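Globin III, extracellular (Lumbricus terrestris, PDB 1X9F) probably binds and carries oxygen at its haem iron, as one of the globin subunits of the giant extracellular haemoglobin (erythrocruorin) of the earthworm. Local coordinates at residues Lys17-Asp20 / Ile21-Arg24; Leu85-Pro88 / Pro89-Asp92; Leu95-Leu98 / Ala99-Glu103. All blocks are in the same frame, centred on the assembly; numbering follows the deposited sequence.

Contact 1: residues Lys17-Asp20 / Ile21-Arg24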
ATOM      1  N   LYS C  17      -6.533  22.366  11.701  1.00 28.39           N
ATOM      2  CA  LYS C  17      -6.731  20.994  11.271  1.00 27.11           C
ATOM      3  C   LYS C  17      -6.531  20.051  12.449  1.00 27.05           C
ATOM      4  O   LYS C  17      -7.328  19.130  12.662  1.00 28.54           O
ATOM      5  CB  LYS C  17      -5.745  20.665  10.147  1.00 28.96           C
ATOM      6  CG  LYS C  17      -5.913  19.277   9.553  1.00 40.20           C
ATOM      7  CD  LYS C  17      -4.749  18.914   8.644  1.00 49.36           C
ATOM      8  CE  LYS C  17      -4.849  19.600   7.285  1.00 58.71           C
ATOM      9  NZ  LYS C  17      -3.676  19.270   6.425  1.00 64.03           N
ATOM     10  N   GLN C  18      -5.478  20.293  13.225  1.00 25.99           N
ATOM     11  CA  GLN C  18      -5.165  19.424  14.354  1.00 24.95           C
ATOM     12  C   GLN C  18      -6.174  19.533  15.490  1.00 24.75           C
ATOM     13  O   GLN C  18      -6.563  18.525  16.077  1.00 24.33           O
ATOM     14  CB  GLN C  18      -3.740  19.666  14.847  1.00 21.55           C
ATOM     15  CG  GLN C  18      -2.708  19.061  13.914  1.00 21.11           C
ATOM     16  CD  GLN C  18      -1.274  19.396  14.278  1.00 21.59           C
ATOM     17  OE1 GLN C  18      -0.347  18.876  13.662  1.00 26.71           O
ATOM     18  NE2 GLN C  18      -1.082  20.261  15.262  1.00 21.84           N
ATOM     19  N   TRP C  19      -6.597  20.755  15.786  1.00 25.82           N
ATOM     20  CA  TRP C  19      -7.599  21.013  16.812  1.00 26.78           C
ATOM     21  C   TRP C  19      -8.932  20.360  16.467  1.00 28.75           C
ATOM     22  O   TRP C  19      -9.599  19.786  17.328  1.00 28.05           O
ATOM     23  CB  TRP C  19      -7.772  22.516  16.920  1.00 25.40           C
ATOM     24  CG  TRP C  19      -8.803  23.023  17.866  1.00 25.04           C
ATOM     25  CD1 TRP C  19      -9.974  23.631  17.532  1.00 21.99           C
ATOM     26  CD2 TRP C  19      -8.734  23.044  19.299  1.00 23.26           C
ATOM     27  NE1 TRP C  19     -10.645  24.025  18.668  1.00 24.90           N
ATOM     28  CE2 TRP C  19      -9.905  23.679  19.767  1.00 22.92           C
ATOM     29  CE3 TRP C  19      -7.798  22.588  20.241  1.00 22.86           C
ATOM     30  CZ2 TRP C  19     -10.174  23.855  21.126  1.00 24.57           C
ATOM     31  CZ3 TRP C  19      -8.062  22.769  21.591  1.00 21.21           C
ATOM     32  CH2 TRP C  19      -9.242  23.396  22.021  1.00 26.31           C
ATOM     33  N   ASP C  20      -9.298  20.452  15.192  1.00 33.00           N
ATOM     34  CA  ASP C  20     -10.562  19.940  14.685  1.00 39.18           C
ATOM     35  C   ASP C  20     -10.776  18.459  14.955  1.00 41.52           C
ATOM     36  O   ASP C  20     -11.908  18.016  15.161  1.00 42.33           O
ATOM     37  CB  ASP C  20     -10.632  20.172  13.188  1.00 39.43           C
ATOM     38  CG  ASP C  20     -11.879  20.885  12.795  1.00 49.01           C
ATOM     39  OD1 ASP C  20     -12.816  20.214  12.305  1.00 58.35           O
ATOM     40  OD2 ASP C  20     -12.038  22.115  12.973  1.00 56.82           O
ATOM     41  N   ILE C  21      -9.683  17.701  14.919  1.00 40.56           N
ATOM     42  CA  ILE C  21      -9.703  16.300  15.304  1.00 40.28           C
ATOM     43  C   ILE C  21     -10.422  16.060  16.646  1.00 39.78           C
ATOM     44  O   ILE C  21     -11.183  15.101  16.766  1.00 40.84           O
ATOM     45  CB  ILE C  21      -8.261  15.709  15.251  1.00 40.48           C
ATOM     46  CG1 ILE C  21      -7.932  15.261  13.819  1.00 39.85           C
ATOM     47  CG2 ILE C  21      -8.099  14.530  16.224  1.00 39.59           C
ATOM     48  CD1 ILE C  21      -6.426  15.336  13.450  1.00 48.82           C
ATOM     49  N   LEU C  22     -10.226  16.933  17.634  1.00 38.15           N
ATOM     50  CA  LEU C  22     -10.902  16.744  18.925  1.00 41.25           C
ATOM     51  C   LEU C  22     -12.419  16.652  18.855  1.00 43.61           C
ATOM     52  O   LEU C  22     -13.037  16.035  19.728  1.00 46.49           O
ATOM     53  CB  LEU C  22     -10.536  17.853  19.916  1.00 39.30           C
ATOM     54  CG  LEU C  22      -9.249  17.547  20.687  1.00 37.68           C
ATOM     55  CD1 LEU C  22      -8.960  18.662  21.661  1.00 35.84           C
ATOM     56  CD2 LEU C  22      -9.324  16.208  21.413  1.00 39.67           C
ATOM     57  N   TRP C  23     -13.019  17.259  17.835  1.00 46.47           N
ATOM     58  CA  TRP C  23     -14.484  17.354  17.778  1.00 49.94           C
ATOM     59  C   TRP C  23     -15.067  16.459  16.693  1.00 52.44           C
ATOM     60  O   TRP C  23     -16.204  16.652  16.249  1.00 52.24           O
ATOM     61  CB  TRP C  23     -14.922  18.816  17.619  1.00 47.78           C
ATOM     62  CG  TRP C  23     -13.957  19.743  18.274  1.00 45.78           C
ATOM     63  CD1 TRP C  23     -13.118  20.618  17.649  1.00 48.57           C
ATOM     64  CD2 TRP C  23     -13.670  19.847  19.676  1.00 45.14           C
ATOM     65  NE1 TRP C  23     -12.344  21.278  18.572  1.00 46.46           N
ATOM     66  CE2 TRP C  23     -12.661  20.826  19.825  1.00 44.55           C
ATOM     67  CE3 TRP C  23     -14.174  19.225  20.827  1.00 46.67           C
ATOM     68  CZ2 TRP C  23     -12.150  21.197  21.070  1.00 40.66           C
ATOM     69  CZ3 TRP C  23     -13.660  19.593  22.068  1.00 46.68           C
ATOM     70  CH2 TRP C  23     -12.658  20.573  22.175  1.00 47.50           C
ATOM     71  N   ARG C  24     -14.268  15.472  16.286  1.00 55.83           N
ATOM     72  CA  ARG C  24     -14.703  14.435  15.364  1.00 59.36           C
ATOM     73  C   ARG C  24     -15.977  13.773  15.874  1.00 59.65           C
ATOM     74  O   ARG C  24     -16.825  13.377  15.074  1.00 60.18           O
ATOM     75  CB  ARG C  24     -13.612  13.367  15.173  1.00 62.24           C
ATOM     76  CG  ARG C  24     -12.421  13.776  14.279  1.00 68.88           C
ATOM     77  CD  ARG C  24     -12.631  13.566  12.777  1.00 78.82           C
ATOM     78  NE  ARG C  24     -13.927  14.085  12.342  1.00 87.76           N
ATOM     79  CZ  ARG C  24     -14.350  14.147  11.085  1.00 91.37           C
ATOM     80  NH1 ARG C  24     -13.581  13.729  10.087  1.00 92.71           N
ATOM     81  NH2 ARG C  24     -15.555  14.638  10.824  1.00 91.93           N
TER

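Contact 2: residues Leu85-Pro88 / Pro89-Asp92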
ATOM      1  N   LEU C  85      -8.435  32.146  13.311  1.00 23.16           N
ATOM      2  CA  LEU C  85      -7.043  32.321  12.889  1.00 23.74           C
ATOM      3  C   LEU C  85      -6.889  32.691  11.408  1.00 24.73           C
ATOM      4  O   LEU C  85      -5.978  33.443  11.045  1.00 24.22           O
ATOM      5  CB  LEU C  85      -6.199  31.098  13.250  1.00 23.74           C
ATOM      6  CG  LEU C  85      -5.802  30.964  14.727  1.00 24.46           C
ATOM      7  CD1 LEU C  85      -5.315  29.551  15.027  1.00 20.87           C
ATOM      8  CD2 LEU C  85      -4.741  31.987  15.130  1.00 14.73           C
ATOM      9  N   ASP C  86      -7.789  32.201  10.561  1.00 27.08           N
ATOM     10  CA  ASP C  86      -7.749  32.555   9.144  1.00 28.11           C
ATOM     11  C   ASP C  86      -8.399  33.901   8.839  1.00 26.95           C
ATOM     12  O   ASP C  86      -8.697  34.192   7.683  1.00 29.58           O
ATOM     13  CB  ASP C  86      -8.383  31.462   8.277  1.00 29.83           C
ATOM     14  CG  ASP C  86      -7.825  31.463   6.854  1.00 37.08           C
ATOM     15  OD1 ASP C  86      -8.517  30.968   5.938  1.00 40.31           O
ATOM     16  OD2 ASP C  86      -6.703  31.937   6.555  1.00 38.05           O
ATOM     17  N   ASP C  87      -8.615  34.722   9.866  1.00 28.48           N
ATOM     18  CA  ASP C  87      -9.255  36.027   9.694  1.00 28.24           C
ATOM     19  C   ASP C  87      -8.698  36.983  10.754  1.00 28.29           C
ATOM     20  O   ASP C  87      -9.380  37.332  11.723  1.00 25.63           O
ATOM     21  CB  ASP C  87     -10.781  35.880   9.796  1.00 26.73           C
ATOM     22  CG  ASP C  87     -11.534  37.164   9.458  1.00 26.60           C
ATOM     23  OD1 ASP C  87     -10.951  38.272   9.490  1.00 31.23           O
ATOM     24  OD2 ASP C  87     -12.739  37.163   9.154  1.00 25.45           O
ATOM     25  N   PRO C  88      -7.447  37.398  10.564  1.00 30.36           N
ATOM     26  CA  PRO C  88      -6.724  38.179  11.576  1.00 30.41           C
ATOM     27  C   PRO C  88      -7.483  39.355  12.223  1.00 27.43           C
ATOM     28  O   PRO C  88      -7.413  39.484  13.446  1.00 28.46           O
ATOM     29  CB  PRO C  88      -5.446  38.648  10.843  1.00 28.99           C
ATOM     30  CG  PRO C  88      -5.611  38.229   9.410  1.00 33.93           C
ATOM     31  CD  PRO C  88      -6.621  37.134   9.372  1.00 30.08           C
ATOM     32  N   PRO C  89      -8.193  40.198  11.466  1.00 26.50           N
ATOM     33  CA  PRO C  89      -8.899  41.316  12.100  1.00 25.14           C
ATOM     34  C   PRO C  89     -10.098  40.896  12.953  1.00 24.59           C
ATOM     35  O   PRO C  89     -10.350  41.518  13.988  1.00 25.25           O
ATOM     36  CB  PRO C  89      -9.327  42.189  10.918  1.00 23.54           C
ATOM     37  CG  PRO C  89      -9.399  41.272   9.773  1.00 26.15           C
ATOM     38  CD  PRO C  89      -8.373  40.213  10.001  1.00 23.92           C
ATOM     39  N   ALA C  90     -10.825  39.858  12.541  1.00 23.62           N
ATOM     40  CA  ALA C  90     -11.906  39.335  13.381  1.00 23.07           C
ATOM     41  C   ALA C  90     -11.355  38.674  14.638  1.00 22.95           C
ATOM     42  O   ALA C  90     -11.957  38.788  15.710  1.00 24.53           O
ATOM     43  CB  ALA C  90     -12.788  38.364  12.595  1.00 22.21           C
ATOM     44  N   LEU C  91     -10.222  37.980  14.504  1.00 22.71           N
ATOM     45  CA  LEU C  91      -9.510  37.432  15.658  1.00 22.61           C
ATOM     46  C   LEU C  91      -9.133  38.520  16.663  1.00 24.49           C
ATOM     47  O   LEU C  91      -9.316  38.343  17.869  1.00 23.89           O
ATOM     48  CB  LEU C  91      -8.259  36.657  15.222  1.00 20.71           C
ATOM     49  CG  LEU C  91      -7.358  36.089  16.331  1.00 21.81           C
ATOM     50  CD1 LEU C  91      -8.064  35.000  17.114  1.00 18.16           C
ATOM     51  CD2 LEU C  91      -6.045  35.568  15.768  1.00 21.48           C
ATOM     52  N   ASP C  92      -8.621  39.642  16.163  1.00 24.11           N
ATOM     53  CA  ASP C  92      -8.200  40.728  17.039  1.00 27.62           C
ATOM     54  C   ASP C  92      -9.329  41.331  17.852  1.00 26.60           C
ATOM     55  O   ASP C  92      -9.167  41.609  19.043  1.00 26.61           O
ATOM     56  CB  ASP C  92      -7.442  41.806  16.276  1.00 29.51           C
ATOM     57  CG  ASP C  92      -5.969  41.770  16.582  1.00 38.13           C
ATOM     58  OD1 ASP C  92      -5.274  40.861  16.078  1.00 42.30           O
ATOM     59  OD2 ASP C  92      -5.411  42.600  17.342  1.00 49.29           O
TER

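Contact 3: residues Leu95-Leu98 / Ala99-Glu103. With HEM (protoporphyrin IX containing Fe), chain R; PO4 (phosphate ion), chain Q.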
ATOM      1  N   LEU C  95     -10.089  38.659  20.517  1.00 24.23           N
ATOM      2  CA  LEU C  95      -9.076  38.581  21.566  1.00 25.29           C
ATOM      3  C   LEU C  95      -9.079  39.839  22.423  1.00 26.47           C
ATOM      4  O   LEU C  95      -8.818  39.776  23.623  1.00 26.25           O
ATOM      5  CB  LEU C  95      -7.686  38.308  20.982  1.00 23.15           C
ATOM      6  CG  LEU C  95      -7.522  36.974  20.239  1.00 24.35           C
ATOM      7  CD1 LEU C  95      -6.084  36.812  19.740  1.00 21.01           C
ATOM      8  CD2 LEU C  95      -7.917  35.773  21.098  1.00 17.13           C
ATOM      9  N   ASP C  96      -9.393  40.974  21.803  1.00 28.52           N
ATOM     10  CA  ASP C  96      -9.510  42.234  22.526  1.00 27.86           C
ATOM     11  C   ASP C  96     -10.690  42.200  23.502  1.00 25.94           C
ATOM     12  O   ASP C  96     -10.554  42.614  24.655  1.00 25.32           O
ATOM     13  CB  ASP C  96      -9.640  43.399  21.547  1.00 29.70           C
ATOM     14  CG  ASP C  96      -9.457  44.740  22.212  1.00 33.80           C
ATOM     15  OD1 ASP C  96      -8.358  45.006  22.753  1.00 35.27           O
ATOM     16  OD2 ASP C  96     -10.362  45.602  22.240  1.00 41.91           O
ATOM     17  N   HIS C  97     -11.835  41.706  23.035  1.00 23.48           N
ATOM     18  CA  HIS C  97     -12.992  41.465  23.896  1.00 23.11           C
ATOM     19  C   HIS C  97     -12.635  40.567  25.087  1.00 24.09           C
ATOM     20  O   HIS C  97     -12.935  40.911  26.233  1.00 25.59           O
ATOM     21  CB  HIS C  97     -14.127  40.857  23.074  1.00 25.80           C
ATOM     22  CG  HIS C  97     -15.417  40.719  23.820  1.00 24.25           C
ATOM     23  ND1 HIS C  97     -16.304  41.763  23.979  1.00 20.71           N
ATOM     24  CD2 HIS C  97     -15.977  39.653  24.439  1.00 18.64           C
ATOM     25  CE1 HIS C  97     -17.354  41.346  24.665  1.00 17.85           C
ATOM     26  NE2 HIS C  97     -17.182  40.068  24.954  1.00 23.29           N
ATOM     27  N   LEU C  98     -11.996  39.428  24.818  1.00 21.38           N
ATOM     28  CA  LEU C  98     -11.489  38.579  25.895  1.00 21.65           C
ATOM     29  C   LEU C  98     -10.532  39.351  26.805  1.00 23.39           C
ATOM     30  O   LEU C  98     -10.584  39.212  28.030  1.00 25.74           O
ATOM     31  CB  LEU C  98     -10.813  37.317  25.337  1.00 19.95           C
ATOM     32  CG  LEU C  98     -11.728  36.261  24.702  1.00 18.47           C
ATOM     33  CD1 LEU C  98     -10.945  35.316  23.792  1.00 11.36           C
ATOM     34  CD2 LEU C  98     -12.490  35.474  25.761  1.00 14.05           C
ATOM     35  N   ALA C  99      -9.665  40.165  26.201  1.00 25.39           N
ATOM     36  CA  ALA C  99      -8.734  40.994  26.958  1.00 27.49           C
ATOM     37  C   ALA C  99      -9.468  41.834  27.999  1.00 29.89           C
ATOM     38  O   ALA C  99      -9.095  41.808  29.173  1.00 31.99           O
ATOM     39  CB  ALA C  99      -7.906  41.872  26.033  1.00 25.39           C
ATOM     40  N   HIS C 100     -10.510  42.554  27.579  1.00 30.71           N
ATOM     41  CA  HIS C 100     -11.329  43.344  28.504  1.00 32.53           C
ATOM     42  C   HIS C 100     -11.923  42.491  29.611  1.00 32.50           C
ATOM     43  O   HIS C 100     -11.854  42.860  30.787  1.00 30.86           O
ATOM     44  CB  HIS C 100     -12.436  44.101  27.763  1.00 33.98           C
ATOM     45  CG  HIS C 100     -11.916  45.158  26.843  1.00 43.57           C
ATOM     46  ND1 HIS C 100     -11.296  46.299  27.301  1.00 48.66           N
ATOM     47  CD2 HIS C 100     -11.898  45.234  25.492  1.00 47.93           C
ATOM     48  CE1 HIS C 100     -10.932  47.041  26.271  1.00 51.28           C
ATOM     49  NE2 HIS C 100     -11.276  46.414  25.162  1.00 52.00           N
ATOM     50  N   GLN C 101     -12.495  41.349  29.235  1.00 32.29           N
ATOM     51  CA  GLN C 101     -13.134  40.468  30.206  1.00 33.06           C
ATOM     52  C   GLN C 101     -12.190  40.019  31.332  1.00 35.14           C
ATOM     53  O   GLN C 101     -12.636  39.864  32.470  1.00 35.46           O
ATOM     54  CB  GLN C 101     -13.779  39.253  29.522  1.00 32.95           C
ATOM     55  CG  GLN C 101     -14.983  39.601  28.632  1.00 34.01           C
ATOM     56  CD  GLN C 101     -15.640  38.370  28.024  1.00 37.41           C
ATOM     57  OE1 GLN C 101     -14.957  37.484  27.504  1.00 39.61           O
ATOM     58  NE2 GLN C 101     -16.969  38.315  28.081  1.00 36.06           N
ATOM     59  N   HIS C 102     -10.903  39.812  31.030  1.00 33.03           N
ATOM     60  CA  HIS C 102      -9.953  39.417  32.086  1.00 33.27           C
ATOM     61  C   HIS C 102      -9.425  40.626  32.843  1.00 34.81           C
ATOM     62  O   HIS C 102      -9.109  40.536  34.029  1.00 36.72           O
ATOM     63  CB  HIS C 102      -8.803  38.552  31.534  1.00 32.46           C
ATOM     64  CG  HIS C 102      -9.242  37.186  31.106  1.00 25.54           C
ATOM     65  ND1 HIS C 102      -9.943  36.969  29.941  1.00 27.61           N
ATOM     66  CD2 HIS C 102      -9.114  35.975  31.699  1.00 23.65           C
ATOM     67  CE1 HIS C 102     -10.219  35.682  29.826  1.00 26.23           C
ATOM     68  NE2 HIS C 102      -9.723  35.057  30.879  1.00 25.77           N
ATOM     69  N   GLU C 103      -9.344  41.754  32.146  1.00 36.66           N
ATOM     70  CA  GLU C 103      -8.910  43.018  32.718  1.00 38.78           C
ATOM     71  C   GLU C 103      -9.760  43.380  33.944  1.00 40.08           C
ATOM     72  O   GLU C 103      -9.218  43.777  34.983  1.00 40.18           O
ATOM     73  CB  GLU C 103      -8.980  44.087  31.619  1.00 39.43           C
ATOM     74  CG  GLU C 103      -8.881  45.544  32.039  1.00 49.18           C
ATOM     75  CD  GLU C 103      -9.437  46.478  30.969  1.00 57.08           C
ATOM     76  OE1 GLU C 103     -10.674  46.489  30.773  1.00 53.15           O
ATOM     77  OE2 GLU C 103      -8.643  47.203  30.330  1.00 60.48           O
TER
HETATM   78  CHA HEM R 160     -13.491  34.060  32.406  1.00 29.00           C
HETATM   79  CHB HEM R 160     -11.572  32.729  28.095  1.00 30.82           C
HETATM   80  CHC HEM R 160      -7.223  31.989  30.181  1.00 31.01           C
HETATM   81  CHD HEM R 160      -9.061  33.667  34.416  1.00 25.92           C
HETATM   82  C1A HEM R 160     -13.368  33.689  30.983  1.00 30.17           C
HETATM   83  C2A HEM R 160     -14.475  33.692  30.137  1.00 26.95           C
HETATM   84  C3A HEM R 160     -13.948  33.296  28.828  1.00 26.59           C
HETATM   85  C4A HEM R 160     -12.521  33.112  29.139  1.00 27.12           C
HETATM   86  CMA HEM R 160     -14.664  33.122  27.512  1.00 27.67           C
HETATM   87  CAA HEM R 160     -15.904  34.019  30.481  1.00 28.76           C
HETATM   88  CBA HEM R 160     -16.219  35.443  30.062  1.00 28.19           C
HETATM   89  CGA HEM R 160     -17.667  35.694  30.388  1.00 30.10           C
HETATM   90  O1A HEM R 160     -18.538  35.293  29.588  1.00 35.26           O
HETATM   91  O2A HEM R 160     -17.938  36.292  31.451  1.00 32.20           O
HETATM   92  C1B HEM R 160     -10.165  32.397  28.297  1.00 27.32           C
HETATM   93  C2B HEM R 160      -9.397  31.904  27.248  1.00 32.61           C
HETATM   94  C3B HEM R 160      -8.219  31.693  27.885  1.00 32.12           C
HETATM   95  C4B HEM R 160      -8.314  32.077  29.205  1.00 27.91           C
HETATM   96  CMB HEM R 160      -9.761  31.650  25.803  1.00 28.34           C
HETATM   97  CAB HEM R 160      -7.122  31.256  27.259  1.00 29.10           C
HETATM   98  CBB HEM R 160      -6.247  30.735  26.352  1.00 33.25           C
HETATM   99  C1C HEM R 160      -7.360  32.393  31.591  1.00 29.06           C
HETATM  100  C2C HEM R 160      -6.303  32.292  32.481  1.00 28.59           C
HETATM  101  C3C HEM R 160      -6.843  32.782  33.641  1.00 32.08           C
HETATM  102  C4C HEM R 160      -8.160  33.099  33.400  1.00 29.13           C
HETATM  103  CMC HEM R 160      -4.897  31.808  32.231  1.00 24.18           C
HETATM  104  CAC HEM R 160      -6.144  32.859  34.947  1.00 38.80           C
HETATM  105  CBC HEM R 160      -5.711  33.997  35.634  1.00 37.95           C
HETATM  106  C1D HEM R 160     -10.496  33.944  34.252  1.00 24.37           C
HETATM  107  C2D HEM R 160     -11.285  34.349  35.327  1.00 28.38           C
HETATM  108  C3D HEM R 160     -12.553  34.481  34.805  1.00 26.57           C
HETATM  109  C4D HEM R 160     -12.385  34.102  33.382  1.00 26.76           C
HETATM  110  CMD HEM R 160     -10.832  34.604  36.746  1.00 23.61           C
HETATM  111  CAD HEM R 160     -13.812  34.898  35.513  1.00 26.00           C
HETATM  112  CBD HEM R 160     -14.420  33.647  36.132  1.00 29.76           C
HETATM  113  CGD HEM R 160     -15.738  34.058  36.723  1.00 33.11           C
HETATM  114  O1D HEM R 160     -15.773  34.450  37.909  1.00 36.82           O
HETATM  115  O2D HEM R 160     -16.739  33.995  35.985  1.00 38.03           O
HETATM  116  NA  HEM R 160     -12.168  33.371  30.418  1.00 25.97           N
HETATM  117  NB  HEM R 160      -9.561  32.518  29.513  1.00 28.48           N
HETATM  118  NC  HEM R 160      -8.514  32.895  32.118  1.00 24.87           N
HETATM  119  ND  HEM R 160     -11.114  33.772  33.055  1.00 29.23           N
HETATM  120 FE   HEM R 160     -10.337  33.177  31.273  1.00 25.72          FE
HETATM  121  P   PO4 Q 154     -14.914  44.826  23.502  1.00 27.70           P
HETATM  122  O1  PO4 Q 154     -14.891  46.343  23.452  1.00 28.15           O
HETATM  123  O2  PO4 Q 154     -16.261  44.307  23.034  1.00 23.39           O
HETATM  124  O3  PO4 Q 154     -14.681  44.364  24.926  1.00 27.97           O
HETATM  125  O4  PO4 Q 154     -13.816  44.308  22.595  1.00 30.47           O

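Contact 1: residues Lys17-Asp20 / Ile21-Arg24
The indole of Trp-23 turns its edge toward the face of Trp-19, four residues earlier, in a T-shaped stack whose five-membered rings have centroids 4.7 Å apart and planes inclined at 72°. Two points of the Trp-23 rim do the touching. NE1 of Trp-23 sits over one face of the Trp-19 ring, and CZ2 of Trp-23 lies 3.3 Å from CZ2 of Trp-19, displaced toward the rim of that ring. CB of Leu-22 lies over the centre of one face of the Trp-23 ring, while CD1 of Leu-22 comes obliquely to CZ3 of Trp-19 at 4.2 Å. Trp-19 sets CG anti to its own backbone N and beside its carbonyl carbon (chi1 177°), which leans the indole toward Trp-23.

Behind the rings, the backbone leaving helix 9-20 is held by two bonds that each span three residues. The amide N of Leu-22 donates to O of Trp-19 at 2.9 Å, and that of Trp-23 to O of Asp-20 at 3.0 Å. Further out, Trp-19 packs on Leu-75, Leu-78 and Ile-82 of helix 65-83, and Lys-32 makes a cation-pi contact with Trp-23.

NE1 of Trp-19 and NE1 of Trp-23 lie 3.2 Å apart, yet both are donors and cannot bond each other. That of Trp-19 is instead satisfied by the carboxylate of Asp-79, so the pair meets edge of Trp-23 to face of Trp-19, while the buried N-H of Trp-19 is tied to helix 65-83.

Contact 2: residues Leu85-Pro88 / Pro89-Asp92
Asp-87 and Ala-90 meet where helix 88-103 begins. Asp-87 holds its CG anti to the backbone N (chi1 -173°), which carries the carboxylate alongside the first turn: OD1 receives the amide N of Ala-90 in a weak capping bond of 3.4 Å, and CG lies against CB of the same alanine. The Asp-87 side chain also crosses that of Pro-89 at about a right angle, with OD1 of Asp-87 3.3 Å from Pro-89 CD.

Pro-88 and Pro-89 lie side by side with their rings pointing the same way, CB of Pro-88 being 3.4 Å from CD of Pro-89. Neither has an amide hydrogen, and none is needed in the opening turn, before the helical bonding starts. That bonding begins with Leu-91 N to Asp-87 O at 3.0 Å, almost straight at the hydrogen (170°), and continues with Asp-92 N to Pro-88 O.

The side chains of Leu-85 and Leu-91 also lie side by side and point the same way, although their first torsions differ. With its CG anti to the backbone N (chi1 177°), Leu-91 brings its CD2 to 3.9 Å from CD2 of Leu-85. Leu-85 also packs on Val-15 of helix 9-20, and the carboxylate of Asp-92 forms a salt bridge with Lys-146. Pro-89 meets Pro-59 of the neighbouring Globin II chain.

This is an Asp N-cap followed by a proline pair in the first turn, at the head of the globin F helix.

Contact 3: residues Leu95-Leu98 / Ala99-Glu103
Leu-95 to Glu-103 form the last turns of the globin F helix, which carries the proximal histidine. Four successive bonds, each from an amide N to the carbonyl oxygen four residues earlier, run from Ala-99 N to Leu-95 O (2.7 Å) through to His-102 N to Leu-98 O (3.1 Å). This regular winding sends Leu-98, Gln-101 and His-102 toward the haem and Asp-96 and His-100 away from it.

On the outer side the ring of His-100 and the carboxylate of Asp-96 stand 82° apart, joined by a weak bond from NE2 of His-100 to OD2 of Asp-96 at 3.2 Å. Nearby, His-97 donates from ND1 to O2 of a phosphate, probably from the crystallisation liquor, at 2.7 Å and in the plane of its ring. NE2 of His-97 is hydrogen-bonded to a propionate oxygen of a second haem, and Arg-50 of a neighbouring Globin II chain shares the phosphate.

The amide of Gln-101 crosses His-97 obliquely, and its extended chain brings OE1 3.5 Å from CBA of the haem propionate arm. Leu-98 puts CD2 on the haem methyl CMA at 3.7 Å.

His-102 sets CG anti to its carbonyl carbon (chi1 -70°), placing the ring between Leu-98 O and the haem. Leu-98 O takes ND1 of His-102 as second donor, 3.0 Å away and nearly straight (174°). The oxygen lies in the imidazole plane, though ND1 stands above the carbonyl plane; the bond should hold the ring's rotation and perhaps strengthen its donation to iron. From NE2, His-102 coordinates the haem iron at 2.0 Å.

The three contacts follow one another along the chain. Contact 1 joins the last part of helix 9-20 to the loop before helix 28-46, whereas contacts 2 and 3 both use helix 88-103, the former at its start and the latter at its end, with centres about 15 Å apart. Contact 1 stands on the other side of the chain's centre from contact 3, their centres about 25 Å apart, and its centre is about 19 Å from that of contact 2. Helix 65-83 links contacts 1 and 2: Trp-19 packs on it, and the loop of contact 2 follows it. Helix 88-103 thus runs from a capped start, touching Globin II, to the haem iron.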